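Side-chain contacts in hexokinase (Schistosoma mansoni, PDB 1BDG), which phosphorylates glucose, and probably mannose, fructose and other hexoses, at the 6-hydroxyl with ATP, the first step of glycolysis: residues V13-P18 with V300-Q305; Y340-M345 with R361-A366. All coordinates share one frame; numbering follows the deposited sequence.

Contact 1 (V13-P18 with V300-Q305); sequences VEILKP and VYLVEQ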
ATOM      1  N   VAL A  13     -20.525  14.782  15.591  1.00 15.79           N
ATOM      2  CA  VAL A  13     -19.332  15.606  15.571  1.00 17.18           C
ATOM      3  C   VAL A  13     -18.442  15.332  16.784  1.00 18.67           C
ATOM      4  O   VAL A  13     -17.247  15.081  16.653  1.00 21.33           O
ATOM      5  CB  VAL A  13     -19.689  17.087  15.499  1.00 16.83           C
ATOM      6  CG1 VAL A  13     -18.442  17.949  15.764  1.00 18.35           C
ATOM      7  CG2 VAL A  13     -20.280  17.393  14.125  1.00 17.23           C
ATOM      8  N   GLU A  14     -19.062  15.290  17.954  1.00 20.37           N
ATOM      9  CA  GLU A  14     -18.368  15.069  19.212  1.00 18.58           C
ATOM     10  C   GLU A  14     -17.700  13.688  19.289  1.00 18.26           C
ATOM     11  O   GLU A  14     -16.604  13.540  19.844  1.00 18.72           O
ATOM     12  CB  GLU A  14     -19.368  15.274  20.356  1.00 18.97           C
ATOM     13  CG  GLU A  14     -18.752  15.772  21.647  1.00 21.90           C
ATOM     14  CD  GLU A  14     -17.950  17.050  21.459  1.00 23.83           C
ATOM     15  OE1 GLU A  14     -18.207  17.780  20.460  1.00 23.63           O
ATOM     16  OE2 GLU A  14     -17.054  17.315  22.304  1.00 23.14           O
ATOM     17  N   ILE A  15     -18.352  12.688  18.711  1.00 17.38           N
ATOM     18  CA  ILE A  15     -17.843  11.314  18.716  1.00 17.69           C
ATOM     19  C   ILE A  15     -16.670  11.186  17.740  1.00 19.28           C
ATOM     20  O   ILE A  15     -15.630  10.584  18.062  1.00 19.27           O
ATOM     21  CB  ILE A  15     -19.003  10.306  18.368  1.00 16.91           C
ATOM     22  CG1 ILE A  15     -20.081  10.392  19.454  1.00 13.67           C
ATOM     23  CG2 ILE A  15     -18.481   8.869  18.207  1.00 12.45           C
ATOM     24  CD1 ILE A  15     -21.456  10.053  18.991  1.00 11.63           C
ATOM     25  N   LEU A  16     -16.823  11.793  16.562  1.00 20.72           N
ATOM     26  CA  LEU A  16     -15.784  11.757  15.534  1.00 20.64           C
ATOM     27  C   LEU A  16     -14.699  12.816  15.704  1.00 19.57           C
ATOM     28  O   LEU A  16     -13.756  12.879  14.923  1.00 19.23           O
ATOM     29  CB  LEU A  16     -16.404  11.849  14.143  1.00 19.81           C
ATOM     30  CG  LEU A  16     -17.348  10.692  13.841  1.00 18.95           C
ATOM     31  CD1 LEU A  16     -17.862  10.840  12.444  1.00 19.57           C
ATOM     32  CD2 LEU A  16     -16.619   9.373  14.008  1.00 17.86           C
ATOM     33  N   LYS A  17     -14.786  13.595  16.774  1.00 19.77           N
ATOM     34  CA  LYS A  17     -13.787  14.631  17.021  1.00 19.66           C
ATOM     35  C   LYS A  17     -12.349  14.088  17.142  1.00 17.54           C
ATOM     36  O   LYS A  17     -11.414  14.702  16.645  1.00 18.06           O
ATOM     37  CB  LYS A  17     -14.181  15.497  18.228  1.00 20.89           C
ATOM     38  CG  LYS A  17     -13.589  16.890  18.188  1.00 20.52           C
ATOM     39  CD  LYS A  17     -14.259  17.851  19.141  1.00 18.05           C
ATOM     40  CE  LYS A  17     -13.344  19.056  19.309  1.00 22.80           C
ATOM     41  NZ  LYS A  17     -13.849  20.143  20.190  1.00 23.42           N
ATOM     42  N   PRO A  18     -12.157  12.903  17.747  1.00 16.33           N
ATOM     43  CA  PRO A  18     -10.797  12.374  17.862  1.00 17.04           C
ATOM     44  C   PRO A  18     -10.117  12.122  16.531  1.00 17.81           C
ATOM     45  O   PRO A  18      -8.942  11.779  16.520  1.00 18.18           O
ATOM     46  CB  PRO A  18     -11.002  11.075  18.628  1.00 15.49           C
ATOM     47  CG  PRO A  18     -12.100  11.425  19.530  1.00 17.08           C
ATOM     48  CD  PRO A  18     -13.067  12.104  18.577  1.00 17.29           C
ATOM     49  N   VAL A 300     -21.960   1.074  12.725  1.00 16.16           N
ATOM     50  CA  VAL A 300     -22.424   0.077  13.697  1.00 17.10           C
ATOM     51  C   VAL A 300     -22.451   0.647  15.149  1.00 16.84           C
ATOM     52  O   VAL A 300     -23.406   0.404  15.902  1.00 17.10           O
ATOM     53  CB  VAL A 300     -21.572  -1.213  13.603  1.00 17.33           C
ATOM     54  CG1 VAL A 300     -21.795  -2.105  14.809  1.00 16.39           C
ATOM     55  CG2 VAL A 300     -21.926  -1.960  12.330  1.00 16.25           C
ATOM     56  N   TYR A 301     -21.453   1.456  15.508  1.00 15.10           N
ATOM     57  CA  TYR A 301     -21.412   2.077  16.828  1.00 14.55           C
ATOM     58  C   TYR A 301     -22.557   3.082  16.955  1.00 16.79           C
ATOM     59  O   TYR A 301     -23.287   3.094  17.952  1.00 16.26           O
ATOM     60  CB  TYR A 301     -20.093   2.820  17.046  1.00 14.06           C
ATOM     61  CG  TYR A 301     -20.115   3.697  18.275  1.00 16.46           C
ATOM     62  CD1 TYR A 301     -20.265   3.145  19.547  1.00 16.42           C
ATOM     63  CD2 TYR A 301     -20.023   5.092  18.170  1.00 18.74           C
ATOM     64  CE1 TYR A 301     -20.322   3.955  20.687  1.00 18.18           C
ATOM     65  CE2 TYR A 301     -20.085   5.914  19.310  1.00 18.11           C
ATOM     66  CZ  TYR A 301     -20.233   5.331  20.560  1.00 17.74           C
ATOM     67  OH  TYR A 301     -20.288   6.116  21.682  1.00 18.69           O
ATOM     68  N   LEU A 302     -22.678   3.954  15.954  1.00 19.19           N
ATOM     69  CA  LEU A 302     -23.712   4.983  15.912  1.00 18.88           C
ATOM     70  C   LEU A 302     -25.102   4.373  15.959  1.00 19.79           C
ATOM     71  O   LEU A 302     -26.033   4.996  16.462  1.00 19.10           O
ATOM     72  CB  LEU A 302     -23.589   5.801  14.626  1.00 19.19           C
ATOM     73  CG  LEU A 302     -22.509   6.871  14.547  1.00 20.45           C
ATOM     74  CD1 LEU A 302     -22.327   7.339  13.097  1.00 17.35           C
ATOM     75  CD2 LEU A 302     -22.877   8.019  15.488  1.00 17.85           C
ATOM     76  N   VAL A 303     -25.248   3.176  15.398  1.00 19.63           N
ATOM     77  CA  VAL A 303     -26.533   2.500  15.381  1.00 22.78           C
ATOM     78  C   VAL A 303     -26.922   1.960  16.748  1.00 23.07           C
ATOM     79  O   VAL A 303     -28.106   1.975  17.100  1.00 26.28           O
ATOM     80  CB  VAL A 303     -26.589   1.382  14.295  1.00 24.31           C
ATOM     81  CG1 VAL A 303     -27.568   0.289  14.687  1.00 22.94           C
ATOM     82  CG2 VAL A 303     -27.013   1.978  12.956  1.00 23.14           C
ATOM     83  N   GLU A 304     -25.956   1.514  17.548  1.00 22.15           N
ATOM     84  CA  GLU A 304     -26.333   1.010  18.865  1.00 22.21           C
ATOM     85  C   GLU A 304     -26.578   2.120  19.859  1.00 20.85           C
ATOM     86  O   GLU A 304     -27.087   1.883  20.953  1.00 22.61           O
ATOM     87  CB  GLU A 304     -25.339  -0.009  19.413  1.00 24.55           C
ATOM     88  CG  GLU A 304     -23.938   0.458  19.558  1.00 25.55           C
ATOM     89  CD  GLU A 304     -23.209  -0.390  20.546  1.00 26.41           C
ATOM     90  OE1 GLU A 304     -22.734  -1.489  20.165  1.00 26.45           O
ATOM     91  OE2 GLU A 304     -23.153   0.044  21.720  1.00 28.44           O
ATOM     92  N   GLN A 305     -26.143   3.319  19.508  1.00 19.98           N
ATOM     93  CA  GLN A 305     -26.391   4.489  20.334  1.00 19.84           C
ATOM     94  C   GLN A 305     -27.676   5.150  19.813  1.00 19.90           C
ATOM     95  O   GLN A 305     -27.947   6.297  20.132  1.00 23.29           O
ATOM     96  CB  GLN A 305     -25.244   5.499  20.232  1.00 18.22           C
ATOM     97  CG  GLN A 305     -23.936   5.014  20.785  1.00 17.46           C
ATOM     98  CD  GLN A 305     -24.033   4.608  22.240  1.00 16.43           C
ATOM     99  OE1 GLN A 305     -24.299   5.434  23.104  1.00 14.45           O
ATOM    100  NE2 GLN A 305     -23.791   3.328  22.520  1.00 15.15           N
TER

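Contact 2 (Y340-M345 with R361-A366); sequences YNTHYM and RIVRYA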
ATOM      1  N   TYR A 340     -26.675  12.794  -2.559  1.00 24.42           N
ATOM      2  CA  TYR A 340     -27.153  11.803  -3.521  1.00 24.14           C
ATOM      3  C   TYR A 340     -26.331  10.521  -3.519  1.00 25.14           C
ATOM      4  O   TYR A 340     -26.871   9.419  -3.369  1.00 25.96           O
ATOM      5  CB  TYR A 340     -27.200  12.403  -4.937  1.00 21.61           C
ATOM      6  CG  TYR A 340     -28.143  13.593  -5.062  1.00 19.39           C
ATOM      7  CD1 TYR A 340     -29.395  13.580  -4.435  1.00 15.85           C
ATOM      8  CD2 TYR A 340     -27.753  14.759  -5.743  1.00 16.84           C
ATOM      9  CE1 TYR A 340     -30.219  14.682  -4.471  1.00 14.30           C
ATOM     10  CE2 TYR A 340     -28.580  15.872  -5.780  1.00 12.78           C
ATOM     11  CZ  TYR A 340     -29.811  15.820  -5.138  1.00 13.98           C
ATOM     12  OH  TYR A 340     -30.644  16.912  -5.145  1.00 14.08           O
ATOM     13  N   ASN A 341     -25.017  10.658  -3.663  1.00 25.11           N
ATOM     14  CA  ASN A 341     -24.147   9.487  -3.687  1.00 23.02           C
ATOM     15  C   ASN A 341     -24.172   8.730  -2.368  1.00 22.30           C
ATOM     16  O   ASN A 341     -24.068   7.499  -2.361  1.00 23.75           O
ATOM     17  CB  ASN A 341     -22.719   9.883  -4.031  1.00 23.01           C
ATOM     18  CG  ASN A 341     -22.542  10.194  -5.502  1.00 21.95           C
ATOM     19  OD1 ASN A 341     -22.233  11.331  -5.872  1.00 21.19           O
ATOM     20  ND2 ASN A 341     -22.733   9.190  -6.349  1.00 21.18           N
ATOM     21  N   THR A 342     -24.297   9.464  -1.260  1.00 20.64           N
ATOM     22  CA  THR A 342     -24.351   8.855   0.065  1.00 19.10           C
ATOM     23  C   THR A 342     -25.637   8.068   0.124  1.00 19.18           C
ATOM     24  O   THR A 342     -25.627   6.858   0.344  1.00 18.65           O
ATOM     25  CB  THR A 342     -24.369   9.910   1.179  1.00 18.21           C
ATOM     26  OG1 THR A 342     -23.223  10.756   1.053  1.00 19.25           O
ATOM     27  CG2 THR A 342     -24.343   9.255   2.547  1.00 16.41           C
ATOM     28  N   HIS A 343     -26.734   8.760  -0.163  1.00 20.36           N
ATOM     29  CA  HIS A 343     -28.068   8.171  -0.168  1.00 21.51           C
ATOM     30  C   HIS A 343     -28.132   6.868  -0.966  1.00 19.92           C
ATOM     31  O   HIS A 343     -28.539   5.824  -0.447  1.00 19.93           O
ATOM     32  CB  HIS A 343     -29.073   9.172  -0.732  1.00 23.10           C
ATOM     33  CG  HIS A 343     -30.490   8.715  -0.643  1.00 23.93           C
ATOM     34  ND1 HIS A 343     -31.214   8.754   0.531  1.00 26.46           N
ATOM     35  CD2 HIS A 343     -31.316   8.196  -1.579  1.00 25.30           C
ATOM     36  CE1 HIS A 343     -32.425   8.274   0.311  1.00 26.06           C
ATOM     37  NE2 HIS A 343     -32.511   7.929  -0.962  1.00 26.75           N
ATOM     38  N   TYR A 344     -27.721   6.926  -2.221  1.00 20.36           N
ATOM     39  CA  TYR A 344     -27.730   5.746  -3.059  1.00 20.28           C
ATOM     40  C   TYR A 344     -26.930   4.624  -2.410  1.00 19.13           C
ATOM     41  O   TYR A 344     -27.311   3.462  -2.507  1.00 19.58           O
ATOM     42  CB  TYR A 344     -27.165   6.070  -4.452  1.00 21.58           C
ATOM     43  CG  TYR A 344     -26.702   4.857  -5.256  1.00 24.65           C
ATOM     44  CD1 TYR A 344     -25.421   4.315  -5.070  1.00 23.90           C
ATOM     45  CD2 TYR A 344     -27.532   4.260  -6.208  1.00 24.71           C
ATOM     46  CE1 TYR A 344     -24.983   3.216  -5.805  1.00 23.04           C
ATOM     47  CE2 TYR A 344     -27.098   3.154  -6.952  1.00 24.52           C
ATOM     48  CZ  TYR A 344     -25.823   2.641  -6.742  1.00 23.98           C
ATOM     49  OH  TYR A 344     -25.394   1.546  -7.462  1.00 23.38           O
ATOM     50  N   MET A 345     -25.837   4.968  -1.735  1.00 18.36           N
ATOM     51  CA  MET A 345     -24.989   3.956  -1.112  1.00 18.36           C
ATOM     52  C   MET A 345     -25.709   3.173  -0.044  1.00 17.08           C
ATOM     53  O   MET A 345     -25.734   1.944  -0.077  1.00 16.89           O
ATOM     54  CB  MET A 345     -23.729   4.578  -0.516  1.00 18.63           C
ATOM     55  CG  MET A 345     -22.816   3.568   0.162  1.00 18.08           C
ATOM     56  SD  MET A 345     -21.396   4.388   0.883  1.00 18.06           S
ATOM     57  CE  MET A 345     -21.875   4.473   2.584  1.00 18.04           C
ATOM     58  N   ARG A 361     -26.567  12.465   5.905  1.00 19.68           N
ATOM     59  CA  ARG A 361     -25.684  13.532   6.368  1.00 20.57           C
ATOM     60  C   ARG A 361     -24.633  12.997   7.357  1.00 20.28           C
ATOM     61  O   ARG A 361     -23.434  13.224   7.187  1.00 20.58           O
ATOM     62  CB  ARG A 361     -26.496  14.665   7.001  1.00 19.34           C
ATOM     63  CG  ARG A 361     -25.616  15.724   7.608  1.00 23.26           C
ATOM     64  CD  ARG A 361     -26.278  17.070   7.679  1.00 24.81           C
ATOM     65  NE  ARG A 361     -26.221  17.642   9.018  1.00 25.61           N
ATOM     66  CZ  ARG A 361     -26.599  18.882   9.310  1.00 27.41           C
ATOM     67  NH1 ARG A 361     -27.050  19.681   8.337  1.00 30.38           N
ATOM     68  NH2 ARG A 361     -26.573  19.310  10.569  1.00 25.12           N
ATOM     69  N   ILE A 362     -25.099  12.284   8.384  1.00 19.86           N
ATOM     70  CA  ILE A 362     -24.230  11.671   9.393  1.00 17.54           C
ATOM     71  C   ILE A 362     -23.201  10.752   8.724  1.00 18.11           C
ATOM     72  O   ILE A 362     -22.024  10.824   9.044  1.00 18.79           O
ATOM     73  CB  ILE A 362     -25.063  10.843  10.436  1.00 16.97           C
ATOM     74  CG1 ILE A 362     -25.731  11.777  11.446  1.00 13.59           C
ATOM     75  CG2 ILE A 362     -24.214   9.771  11.098  1.00 13.09           C
ATOM     76  CD1 ILE A 362     -26.654  11.081  12.393  1.00 10.66           C
ATOM     77  N   VAL A 363     -23.636   9.932   7.767  1.00 17.45           N
ATOM     78  CA  VAL A 363     -22.734   9.008   7.079  1.00 18.07           C
ATOM     79  C   VAL A 363     -21.681   9.662   6.171  1.00 18.35           C
ATOM     80  O   VAL A 363     -20.554   9.176   6.091  1.00 18.65           O
ATOM     81  CB  VAL A 363     -23.518   7.893   6.331  1.00 17.30           C
ATOM     82  CG1 VAL A 363     -22.591   7.047   5.484  1.00 18.03           C
ATOM     83  CG2 VAL A 363     -24.196   6.988   7.328  1.00 17.47           C
ATOM     84  N   ARG A 364     -22.025  10.755   5.493  1.00 19.77           N
ATOM     85  CA  ARG A 364     -21.046  11.431   4.625  1.00 19.91           C
ATOM     86  C   ARG A 364     -19.975  12.117   5.486  1.00 19.21           C
ATOM     87  O   ARG A 364     -18.831  12.281   5.076  1.00 19.50           O
ATOM     88  CB  ARG A 364     -21.727  12.464   3.711  1.00 19.56           C
ATOM     89  CG  ARG A 364     -20.858  12.963   2.554  1.00 21.97           C
ATOM     90  CD  ARG A 364     -20.818  14.485   2.511  1.00 25.30           C
ATOM     91  NE  ARG A 364     -20.131  15.043   1.341  1.00 28.16           N
ATOM     92  CZ  ARG A 364     -18.829  14.898   1.071  1.00 29.73           C
ATOM     93  NH1 ARG A 364     -18.043  14.189   1.886  1.00 26.33           N
ATOM     94  NH2 ARG A 364     -18.303  15.490  -0.009  1.00 27.55           N
ATOM     95  N   TYR A 365     -20.354  12.511   6.692  1.00 18.99           N
ATOM     96  CA  TYR A 365     -19.420  13.153   7.600  1.00 17.62           C
ATOM     97  C   TYR A 365     -18.457  12.080   8.118  1.00 18.33           C
ATOM     98  O   TYR A 365     -17.250  12.306   8.218  1.00 20.33           O
ATOM     99  CB  TYR A 365     -20.186  13.804   8.748  1.00 17.99           C
ATOM    100  CG  TYR A 365     -19.330  14.591   9.703  1.00 16.39           C
ATOM    101  CD1 TYR A 365     -18.820  15.835   9.351  1.00 15.15           C
ATOM    102  CD2 TYR A 365     -19.055  14.097  10.979  1.00 16.30           C
ATOM    103  CE1 TYR A 365     -18.058  16.573  10.248  1.00 18.01           C
ATOM    104  CE2 TYR A 365     -18.295  14.819  11.882  1.00 17.53           C
ATOM    105  CZ  TYR A 365     -17.802  16.056  11.517  1.00 19.63           C
ATOM    106  OH  TYR A 365     -17.080  16.781  12.429  1.00 20.17           O
ATOM    107  N   ALA A 366     -18.985  10.899   8.418  1.00 16.94           N
ATOM    108  CA  ALA A 366     -18.147   9.811   8.886  1.00 16.21           C
ATOM    109  C   ALA A 366     -17.082   9.492   7.826  1.00 16.10           C
ATOM    110  O   ALA A 366     -15.911   9.370   8.157  1.00 17.26           O
ATOM    111  CB  ALA A 366     -19.002   8.589   9.224  1.00 14.59           C
TER

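Contact 1 (V13-P18 with V300-Q305)
Two helical segments approach here with Ile15 and Leu302 as the nearest backbone positions, their CA atoms 9.1 Å apart, so they meet through side chains and the backbones stay well separated. Residues 13-18 run from helix 5-16 into a stretch that becomes 3-10 at Lys17-Pro18; residues 300-305 end helix 288-304, in what is predicted to be the large subdomain of the hexokinase fold, a member of the actin-like ATPase clan. Ile15 makes both contacts from residues 13-18, and its two branches divide the work. CG1 stands beside the backbone N (chi1 -63°), which leaves CG2 anti to that N, and this methyl reaches the rim of the Tyr301 ring near the ring plane, with Ile15 CG2 3.5 Å from Tyr301 CE2. The longer branch goes to Leu302, where Ile15 CD1 lies 4.3 Å from Leu302 CD2. A beta-branched isoleucine suits this place because its short and long arms can serve two neighbouring side chains at once. Tyr301 leaves its helix heading toward residues 13-18, and with CG anti to the backbone N (chi1 169°) the ring presents its CE2 edge to Ile15. Leu302 is buried and has a second apolar partner in Ile362 of the long helix 357-389, while Ile15 also touches Phe266, so the pair belongs to a larger hydrophobic layer. The contact is plain packing, far from the annotated glucose and nucleotide sites; it joins helix 5-16 to helix 288-304. One face of the tyrosine ring is covered from within its own segment, where the aliphatic part of Gln305 folds back and sets its CG 3.6 Å above the ring plane, offset toward the rim.

Contact 2 (Y340-M345 with R361-A366)
The helical segments 340-345 and 361-366 run nearly perpendicular, at 104° between their N-to-C directions with axes 9.3 Å apart at closest approach, and Thr342 and Arg364 bring their CA atoms to 6.2 Å. They belong to two consecutive helices of the predicted large subdomain of hexokinase, joined by a short loop, in which the start of helix 340-349 lies across the early turns of the long helix 357-389. Thr342, buried at the crossing, is small enough to let the backbones draw near, and its two branches face different neighbours. The hydroxyl stands beside the backbone N (chi1 -57°), which turns the methyl anti to that N and onto the valine, with Thr342 CG2 4.1 Å from Val363 CG1. The hydroxyl itself sits beside the aliphatic base of the arginine, Thr342 OG1 being 3.5 Å from Arg364 CB. That oxygen is hydrogen-bonded to Asp334, so the buried hydroxyl keeps a polar partner. Arg364 crosses Thr342 at about a right angle, then bends at CB-CG (chi2 -128°) and takes its guanidinium away from helix 340-345. There NH1 forms a salt bridge with Glu332 and NH2 a hydrogen bond with the carbonyl O of Asp334. Asp334 thus links both helices, meeting the threonine through its carboxylate and the arginine through its backbone. Val363 contributes a compact, beta-branched surface that also touches Leu346 and Leu308. Flexible and unbranched, Met345 can follow the surfaces of Val363, Val331 and Tyr327; the last is assigned to the ATP site by similarity, so the crossing borders the probable nucleotide-binding region. The methionine chain is extended as far as SD and turns at its last torsion, bringing Met345 CE to 3.9 Å from Val363 CG1.

From the N terminus, helix 5-16 leads off the chain, and contact 1 closes a loop of 281 residues that takes in the small subdomain and the glucose-binding residues before returning to the end of helix 288-304. Contact 2 opens only afterwards and closes a short loop of 15 residues, so the two are in series and neither encloses the other. In space they are neighbours, with centres 15 Å apart, and helix 357-389 joins them: Val13 CG2 lies 3.7 Å from Tyr365 OH, and Leu16 CD1 packs on Tyr365 and Ala366. Together they tie the N-terminal helix, helix 288-304 and helix 340-349 around the long helix.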